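Local coordinates for protein acetyl-CoA C-acetyltransferase (PDB 7N7Z) that probably catalyses the thiolase reaction, the reversible condensation of two acetyl-CoA molecules to acetoacetyl-CoA and free CoA, as a thiolase-family acetyltransferase, at residues A37-I42 with A257-V261; D180-L184 with A227-A233; L294-M300 with G329-L334. All blocks are in the same frame, centred on the assembly; numbering follows the deposited sequence.

Contact 1: residues A37-I42 with A257-V261; sequences AANAAI and AAAAV
A piece of α-helix, A37-I42, about one and a half turns, lies on the face of an extended β-strand, A257-V261. The axes of the two short segments run in nearly the same direction, at 30° (signed crossing -30°), and approach to 6.7 Å, a close packing that alanine on both sides permits. The nearest CA pairs set the register: A38 with A259 at 5.0 Å and A41 with A260 at 5.4 Å. Along the strand, A257, A259 and V261 point their CA-CB bonds toward the helix, while A258 and A260 point away. A257 comes first, its O 3.5 Å and its CB 4.0 Å from A37 CB. A259 sits in the middle: its CB is 3.3 Å from A37 O, 3.5 Å from A38 CA and 4.0 Å from A41 CB, so a methyl fills the hollow well and a larger side chain would have little room. A260 adds its backbone, with N 4.0 Å from A41 CB. V261, chi1 t, ends the row by placing CG2 3.8 Å from A41 O and 4.0 Å from I42 CG1. Strand 254-264 pairs with strands 8-20 and 113-121, and helix 30-45 covers this part of the thiolase sheet. No hydrogen bond crosses: A41 N and I42 N bond to A37 O and A38 O, the strand bonds to its neighbours (A259 with A14, A258 with A118), and cohesion here comes from van der Waals packing of methyls on each other and on backbone atoms.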
loop_
_atom_site.group_PDB
_atom_site.type_symbol
_atom_site.label_atom_id
_atom_site.label_comp_id
_atom_site.label_asym_id
_atom_site.label_seq_id
_atom_site.Cartn_x
_atom_site.Cartn_y
_atom_site.Cartn_z
ATOM N N ALA B 37 -4.152 -4.200 -31.635
ATOM C CA ALA B 37 -5.158 -5.096 -32.198
ATOM C C ALA B 37 -6.236 -4.318 -32.941
ATOM O O ALA B 37 -6.696 -4.748 -34.007
ATOM C CB ALA B 37 -5.780 -5.945 -31.090
ATOM N N ALA B 38 -6.653 -3.173 -32.396
ATOM C CA ALA B 38 -7.693 -2.381 -33.045
ATOM C C ALA B 38 -7.216 -1.836 -34.384
ATOM O O ALA B 38 -7.945 -1.893 -35.381
ATOM C CB ALA B 38 -8.134 -1.241 -32.128
ATOM N N ASN B 39 -5.995 -1.294 -34.425
ATOM C CA ASN B 39 -5.461 -0.779 -35.682
ATOM C C ASN B 39 -5.364 -1.882 -36.727
ATOM O O ASN B 39 -5.665 -1.662 -37.906
ATOM C CB ASN B 39 -4.092 -0.142 -35.447
ATOM C CG ASN B 39 -4.193 1.276 -34.924
ATOM O OD1 ASN B 39 -5.096 2.026 -35.297
ATOM N ND2 ASN B 39 -3.264 1.650 -34.052
ATOM N N ALA B 40 -4.947 -3.080 -36.311
ATOM C CA ALA B 40 -4.860 -4.198 -37.243
ATOM C C ALA B 40 -6.224 -4.518 -37.838
ATOM O O ALA B 40 -6.368 -4.646 -39.058
ATOM C CB ALA B 40 -4.280 -5.423 -36.537
ATOM N N ALA B 41 -7.243 -4.646 -36.987
ATOM C CA ALA B 41 -8.580 -4.949 -37.487
ATOM C C ALA B 41 -9.086 -3.848 -38.412
ATOM O O ALA B 41 -9.699 -4.131 -39.448
ATOM C CB ALA B 41 -9.541 -5.154 -36.317
ATOM N N ILE B 42 -8.830 -2.586 -38.059
ATOM C CA ILE B 42 -9.324 -1.474 -38.866
ATOM C C ILE B 42 -8.648 -1.465 -40.231
ATOM O O ILE B 42 -9.307 -1.313 -41.267
ATOM C CB ILE B 42 -9.119 -0.138 -38.128
ATOM C CG1 ILE B 42 -10.071 -0.048 -36.932
ATOM C CG2 ILE B 42 -9.336 1.032 -39.083
ATOM C CD1 ILE B 42 -9.806 1.133 -36.017
ATOM N N ALA B 257 -4.856 -9.026 -26.586
ATOM C CA ALA B 257 -5.892 -8.115 -27.045
ATOM C C ALA B 257 -6.378 -8.576 -28.411
ATOM O O ALA B 257 -5.574 -8.940 -29.273
ATOM C CB ALA B 257 -5.388 -6.669 -27.132
ATOM N N ALA B 258 -7.695 -8.572 -28.591
ATOM C CA ALA B 258 -8.322 -8.850 -29.874
ATOM C C ALA B 258 -9.223 -7.682 -30.251
ATOM O O ALA B 258 -9.669 -6.914 -29.393
ATOM C CB ALA B 258 -9.133 -10.150 -29.834
ATOM N N ALA B 259 -9.484 -7.547 -31.548
ATOM C CA ALA B 259 -10.342 -6.477 -32.035
ATOM C C ALA B 259 -11.051 -6.936 -33.298
ATOM O O ALA B 259 -10.601 -7.851 -33.992
ATOM C CB ALA B 259 -9.544 -5.197 -32.303
ATOM N N ALA B 260 -12.171 -6.281 -33.592
ATOM C CA ALA B 260 -12.966 -6.630 -34.759
ATOM C C ALA B 260 -13.785 -5.421 -35.183
ATOM O O ALA B 260 -14.209 -4.617 -34.349
ATOM C CB ALA B 260 -13.886 -7.824 -34.474
ATOM N N VAL B 261 -14.000 -5.307 -36.491
ATOM C CA VAL B 261 -14.818 -4.251 -37.076
ATOM C C VAL B 261 -16.097 -4.893 -37.594
ATOM O O VAL B 261 -16.055 -5.740 -38.497
ATOM C CB VAL B 261 -14.077 -3.513 -38.201
ATOM C CG1 VAL B 261 -14.979 -2.451 -38.824
ATOM C CG2 VAL B 261 -12.794 -2.893 -37.673
#

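Contact 2: residues D180-L184 with A227-A233; sequences DALAL and ASLETMA
One turn of a long α-helix, D180-L184, faces A227-A233, a loop that coils into a short, weakly bonded helix at about 229-232. CA atoms pair D180 with M232 at 5.8 Å, A181 with L229 at 6.5 Å and L184 with A227 at 6.4 Å, so the second segment runs back along the first. S228 is the N-cap: its OG (chi1 p) accepts from T231 N at 3.2 Å, while T231 OG1 donates to S228 O at 2.6 Å. The main bump on the first side is L184 (t,p). Its CD1 fits against A227, 3.2 Å from A227 O and 3.3 Å from A227 CB, where a small residue leaves room. From the other side M232, m at chi1, chi2 and chi3, folds its flexible chain into the hollow by A183 and D180: its CE is 3.4 Å from A183 CB and 3.4 Å from D180 OD1. L229 (t,p) lays CD1 3.8 Å from A181 CA. A water bridges the segments, donating to D180 OD1 at 2.6 Å and to M232 O at 2.5 Å. D180 OD2 and M232 O, both acceptors, are served by R176, through a salt bridge from NE and a hydrogen bond from NH2 respectively. A short N-capped helix thus packs on helix 176-196, in what is probably the loop domain, as in other thiolases; L182 of the long helix reaches helices 324-336 and 353-356.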
loop_
_atom_site.group_PDB
_atom_site.type_symbol
_atom_site.label_atom_id
_atom_site.label_comp_id
_atom_site.label_asym_id
_atom_site.label_seq_id
_atom_site.Cartn_x
_atom_site.Cartn_y
_atom_site.Cartn_z
ATOM N N ASP B 180 -5.609 -35.137 -17.753
ATOM C CA ASP B 180 -4.264 -34.975 -18.293
ATOM C C ASP B 180 -4.211 -35.376 -19.762
ATOM O O ASP B 180 -3.476 -34.769 -20.550
ATOM C CB ASP B 180 -3.269 -35.798 -17.474
ATOM C CG ASP B 180 -2.859 -35.105 -16.185
ATOM O OD1 ASP B 180 -2.938 -33.859 -16.120
ATOM O OD2 ASP B 180 -2.454 -35.807 -15.235
ATOM N N ALA B 181 -4.986 -36.391 -20.152
ATOM C CA ALA B 181 -5.006 -36.811 -21.549
ATOM C C ALA B 181 -5.499 -35.685 -22.449
ATOM O O ALA B 181 -4.830 -35.310 -23.420
ATOM C CB ALA B 181 -5.884 -38.054 -21.707
ATOM N N LEU B 182 -6.673 -35.129 -22.140
ATOM C CA LEU B 182 -7.191 -34.015 -22.926
ATOM C C LEU B 182 -6.221 -32.842 -22.907
ATOM O O LEU B 182 -5.914 -32.255 -23.952
ATOM C CB LEU B 182 -8.559 -33.591 -22.391
ATOM C CG LEU B 182 -9.308 -32.546 -23.223
ATOM C CD1 LEU B 182 -10.804 -32.813 -23.196
ATOM C CD2 LEU B 182 -9.012 -31.137 -22.731
ATOM N N ALA B 183 -5.719 -32.491 -21.721
ATOM C CA ALA B 183 -4.838 -31.335 -21.600
ATOM C C ALA B 183 -3.605 -31.480 -22.480
ATOM O O ALA B 183 -3.146 -30.504 -23.084
ATOM C CB ALA B 183 -4.433 -31.143 -20.140
ATOM N N LEU B 184 -3.049 -32.691 -22.562
ATOM C CA LEU B 184 -1.862 -32.904 -23.384
ATOM C C LEU B 184 -2.126 -32.508 -24.832
ATOM O O LEU B 184 -1.346 -31.763 -25.436
ATOM C CB LEU B 184 -1.419 -34.364 -23.294
ATOM C CG LEU B 184 -0.287 -34.786 -24.235
ATOM C CD1 LEU B 184 1.001 -34.052 -23.894
ATOM C CD2 LEU B 184 -0.078 -36.292 -24.180
ATOM N N ALA B 227 5.468 -31.894 -23.897
ATOM C CA ALA B 227 4.538 -32.509 -22.962
ATOM C C ALA B 227 4.319 -33.976 -23.310
ATOM O O ALA B 227 4.174 -34.342 -24.480
ATOM C CB ALA B 227 3.204 -31.762 -22.973
ATOM N N SER B 228 4.308 -34.818 -22.282
ATOM C CA SER B 228 4.002 -36.233 -22.420
ATOM C C SER B 228 2.996 -36.626 -21.347
ATOM O O SER B 228 2.826 -35.931 -20.342
ATOM C CB SER B 228 5.263 -37.101 -22.309
ATOM O OG SER B 228 5.646 -37.272 -20.955
ATOM N N LEU B 229 2.324 -37.757 -21.572
ATOM C CA LEU B 229 1.292 -38.192 -20.636
ATOM C C LEU B 229 1.858 -38.420 -19.241
ATOM O O LEU B 229 1.140 -38.259 -18.247
ATOM C CB LEU B 229 0.622 -39.466 -21.152
ATOM C CG LEU B 229 -0.799 -39.741 -20.652
ATOM C CD1 LEU B 229 -1.750 -38.603 -21.014
ATOM C CD2 LEU B 229 -1.308 -41.061 -21.211
ATOM N N GLU B 230 3.137 -38.787 -19.144
ATOM C CA GLU B 230 3.744 -39.019 -17.838
ATOM C C GLU B 230 4.245 -37.727 -17.205
ATOM O O GLU B 230 4.323 -37.637 -15.974
ATOM C CB GLU B 230 4.889 -40.024 -17.967
ATOM C CG GLU B 230 4.425 -41.471 -18.076
ATOM C CD GLU B 230 3.823 -41.795 -19.432
ATOM O OE1 GLU B 230 4.258 -41.195 -20.439
ATOM O OE2 GLU B 230 2.918 -42.655 -19.493
ATOM N N THR B 231 4.593 -36.725 -18.017
ATOM C CA THR B 231 4.955 -35.427 -17.458
ATOM C C THR B 231 3.736 -34.732 -16.866
ATOM O O THR B 231 3.839 -34.044 -15.844
ATOM C CB THR B 231 5.598 -34.545 -18.531
ATOM O OG1 THR B 231 4.658 -34.309 -19.587
ATOM C CG2 THR B 231 6.856 -35.200 -19.094
ATOM N N MET B 232 2.571 -34.896 -17.501
ATOM C CA MET B 232 1.343 -34.344 -16.944
ATOM C C MET B 232 1.035 -34.945 -15.579
ATOM O O MET B 232 0.493 -34.258 -14.706
ATOM C CB MET B 232 0.174 -34.590 -17.901
ATOM C CG MET B 232 0.365 -34.020 -19.305
ATOM S SD MET B 232 0.113 -32.235 -19.440
ATOM C CE MET B 232 -1.481 -32.029 -18.643
ATOM N N ALA B 233 1.378 -36.218 -15.375
ATOM C CA ALA B 233 1.091 -36.905 -14.124
ATOM C C ALA B 233 2.038 -36.516 -12.997
ATOM O O ALA B 233 1.777 -36.871 -11.842
ATOM C CB ALA B 233 1.152 -38.419 -14.336
HETATM O O HOH W 1 -1.130 -32.324 -15.030
#

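Contact 3: residues L294-M300 with G329-L334; sequences LGPAVAM and GVVRML
Two helices meet at a slant: L294-M300, where a turn winds up into a helix that continues past M300, and G329-L334, helical throughout. The axes of the short segments 296-300 and 329-334 approach to 9.1 Å with 50° between their directions (signed crossing -50°), and the CA register is L294 to V330 at 5.3 Å and A297 to L334 at 5.3 Å. No backbone hydrogen bond joins the two segments; within the first, A297 N donates to L294 O at 2.9 Å, and A299 N and V298 N both donate to G295 O at 2.9 Å, winding up the first turn. The closest contacts are those of M333. Extended with all three chi angles t, it sends its flexible side chain across the gap, where SD lies 3.4 Å from A297 CB and 3.8 Å from L294 CB, and CE reaches V298 CG1 at 3.4 Å. Other apolar packing surrounds it. L294 (m,t) lays CD2 on the backbone of G329, 3.6 Å from G329 C, a place where a side chain on 329 would crowd it. P296 CD touches V330 CG2 at 4.2 Å, small A297 has its CB 4.3 Å from L334 CG, and M300 CE lies 4.3 Å from L334 CD1. No polar bond crosses the interface. Beyond the pair, L294 and M333 lean on Y172 of helix 161-172, while M300 touches W317 and V319 of strand 316-319. P296 also packs against C388, the predicted proton acceptor, with the side chains about 4 Å apart, so this buried helix-helix contact in the C-terminal thiolase domain backs directly onto the probable active site.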
loop_
_atom_site.group_PDB
_atom_site.type_symbol
_atom_site.label_atom_id
_atom_site.label_comp_id
_atom_site.label_asym_id
_atom_site.label_seq_id
_atom_site.Cartn_x
_atom_site.Cartn_y
_atom_site.Cartn_z
ATOM N N LEU B 294 -19.964 -25.598 -16.810
ATOM C CA LEU B 294 -20.936 -26.253 -17.677
ATOM C C LEU B 294 -21.762 -25.275 -18.504
ATOM O O LEU B 294 -22.658 -25.714 -19.233
ATOM C CB LEU B 294 -21.873 -27.129 -16.840
ATOM C CG LEU B 294 -21.184 -28.108 -15.886
ATOM C CD1 LEU B 294 -22.197 -28.747 -14.949
ATOM C CD2 LEU B 294 -20.424 -29.170 -16.668
ATOM N N GLY B 295 -21.486 -23.976 -18.412
ATOM C CA GLY B 295 -22.241 -22.974 -19.129
ATOM C C GLY B 295 -22.393 -23.262 -20.612
ATOM O O GLY B 295 -23.490 -23.166 -21.172
ATOM N N PRO B 296 -21.291 -23.604 -21.284
ATOM C CA PRO B 296 -21.388 -23.910 -22.721
ATOM C C PRO B 296 -22.367 -25.027 -23.035
ATOM O O PRO B 296 -22.920 -25.060 -24.141
ATOM C CB PRO B 296 -19.950 -24.293 -23.096
ATOM C CG PRO B 296 -19.097 -23.609 -22.078
ATOM C CD PRO B 296 -19.896 -23.623 -20.808
ATOM N N ALA B 297 -22.601 -25.945 -22.094
ATOM C CA ALA B 297 -23.541 -27.032 -22.339
ATOM C C ALA B 297 -24.986 -26.552 -22.368
ATOM O O ALA B 297 -25.858 -27.283 -22.848
ATOM C CB ALA B 297 -23.375 -28.117 -21.277
ATOM N N VAL B 298 -25.260 -25.348 -21.864
ATOM C CA VAL B 298 -26.590 -24.769 -21.939
ATOM C C VAL B 298 -26.659 -23.603 -22.919
ATOM O O VAL B 298 -27.734 -23.334 -23.465
ATOM C CB VAL B 298 -27.084 -24.332 -20.541
ATOM C CG1 VAL B 298 -27.305 -25.547 -19.651
ATOM C CG2 VAL B 298 -26.107 -23.362 -19.892
ATOM N N ALA B 299 -25.545 -22.910 -23.167
ATOM C CA ALA B 299 -25.550 -21.808 -24.120
ATOM C C ALA B 299 -25.519 -22.311 -25.558
ATOM O O ALA B 299 -26.222 -21.774 -26.421
ATOM C CB ALA B 299 -24.362 -20.882 -23.855
ATOM N N MET B 300 -24.714 -23.337 -25.834
ATOM C CA MET B 300 -24.611 -23.839 -27.202
ATOM C C MET B 300 -25.944 -24.348 -27.733
ATOM O O MET B 300 -26.331 -23.953 -28.846
ATOM C CB MET B 300 -23.533 -24.924 -27.271
ATOM C CG MET B 300 -22.118 -24.395 -27.133
ATOM S SD MET B 300 -20.935 -25.714 -26.801
ATOM C CE MET B 300 -20.790 -26.452 -28.426
ATOM N N GLY B 329 -16.697 -32.178 -18.486
ATOM C CA GLY B 329 -18.032 -31.998 -17.942
ATOM C C GLY B 329 -19.005 -31.478 -18.982
ATOM O O GLY B 329 -20.172 -31.878 -19.010
ATOM N N VAL B 330 -18.539 -30.583 -19.856
ATOM C CA VAL B 330 -19.391 -30.084 -20.930
ATOM C C VAL B 330 -19.754 -31.214 -21.884
ATOM O O VAL B 330 -20.911 -31.344 -22.305
ATOM C CB VAL B 330 -18.695 -28.923 -21.666
ATOM C CG1 VAL B 330 -19.394 -28.629 -22.986
ATOM C CG2 VAL B 330 -18.663 -27.682 -20.787
ATOM N N VAL B 331 -18.773 -32.047 -22.243
ATOM C CA VAL B 331 -19.052 -33.203 -23.092
ATOM C C VAL B 331 -20.134 -34.069 -22.464
ATOM O O VAL B 331 -21.053 -34.536 -23.148
ATOM C CB VAL B 331 -17.763 -34.012 -23.339
ATOM C CG1 VAL B 331 -18.077 -35.292 -24.108
ATOM C CG2 VAL B 331 -16.742 -33.179 -24.091
ATOM N N ARG B 332 -20.043 -34.297 -21.154
ATOM C CA ARG B 332 -21.013 -35.154 -20.482
ATOM C C ARG B 332 -22.393 -34.508 -20.458
ATOM O O ARG B 332 -23.390 -35.138 -20.829
ATOM C CB ARG B 332 -20.538 -35.469 -19.064
ATOM C CG ARG B 332 -21.282 -36.621 -18.406
ATOM C CD ARG B 332 -20.767 -37.970 -18.884
ATOM N NE ARG B 332 -19.401 -38.219 -18.441
ATOM C CZ ARG B 332 -19.068 -38.600 -17.214
ATOM N NH1 ARG B 332 -19.982 -38.787 -16.276
ATOM N NH2 ARG B 332 -17.786 -38.796 -16.923
ATOM N N MET B 333 -22.474 -33.249 -20.022
ATOM C CA MET B 333 -23.771 -32.584 -19.962
ATOM C C MET B 333 -24.396 -32.478 -21.347
ATOM O O MET B 333 -25.616 -32.619 -21.498
ATOM C CB MET B 333 -23.634 -31.197 -19.332
ATOM C CG MET B 333 -24.957 -30.447 -19.248
ATOM S SD MET B 333 -24.882 -28.925 -18.286
ATOM C CE MET B 333 -26.622 -28.500 -18.211
ATOM N N LEU B 334 -23.579 -32.227 -22.372
ATOM C CA LEU B 334 -24.114 -32.144 -23.727
ATOM C C LEU B 334 -24.654 -33.488 -24.197
ATOM O O LEU B 334 -25.567 -33.530 -25.027
ATOM C CB LEU B 334 -23.039 -31.645 -24.693
ATOM C CG LEU B 334 -22.992 -30.145 -25.005
ATOM C CD1 LEU B 334 -21.977 -29.881 -26.112
ATOM C CD2 LEU B 334 -24.356 -29.589 -25.396
#

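Along the chain, contact 2 is nested inside the long loop closed by contact 1, and contact 3 follows both. Contacts 1 and 2 belong to the N-terminal thiolase region and contact 3 to the C-terminal one. Contact 1 lies across the chain's centre from the other two, its centre about 35 Å from that of contact 2 and about 30 Å from that of contact 3. Contacts 2 and 3 lie closer, without touching: centres about 23 Å and nearest atoms about 6 Å apart. L182, on the helix of contact 2, touches V327 and L328 on helix 324-336 of contact 3, so the two regions meet there. Contact 1 packs a helix on the central sheet, whereas contact 3 lies by the predicted catalytic C388.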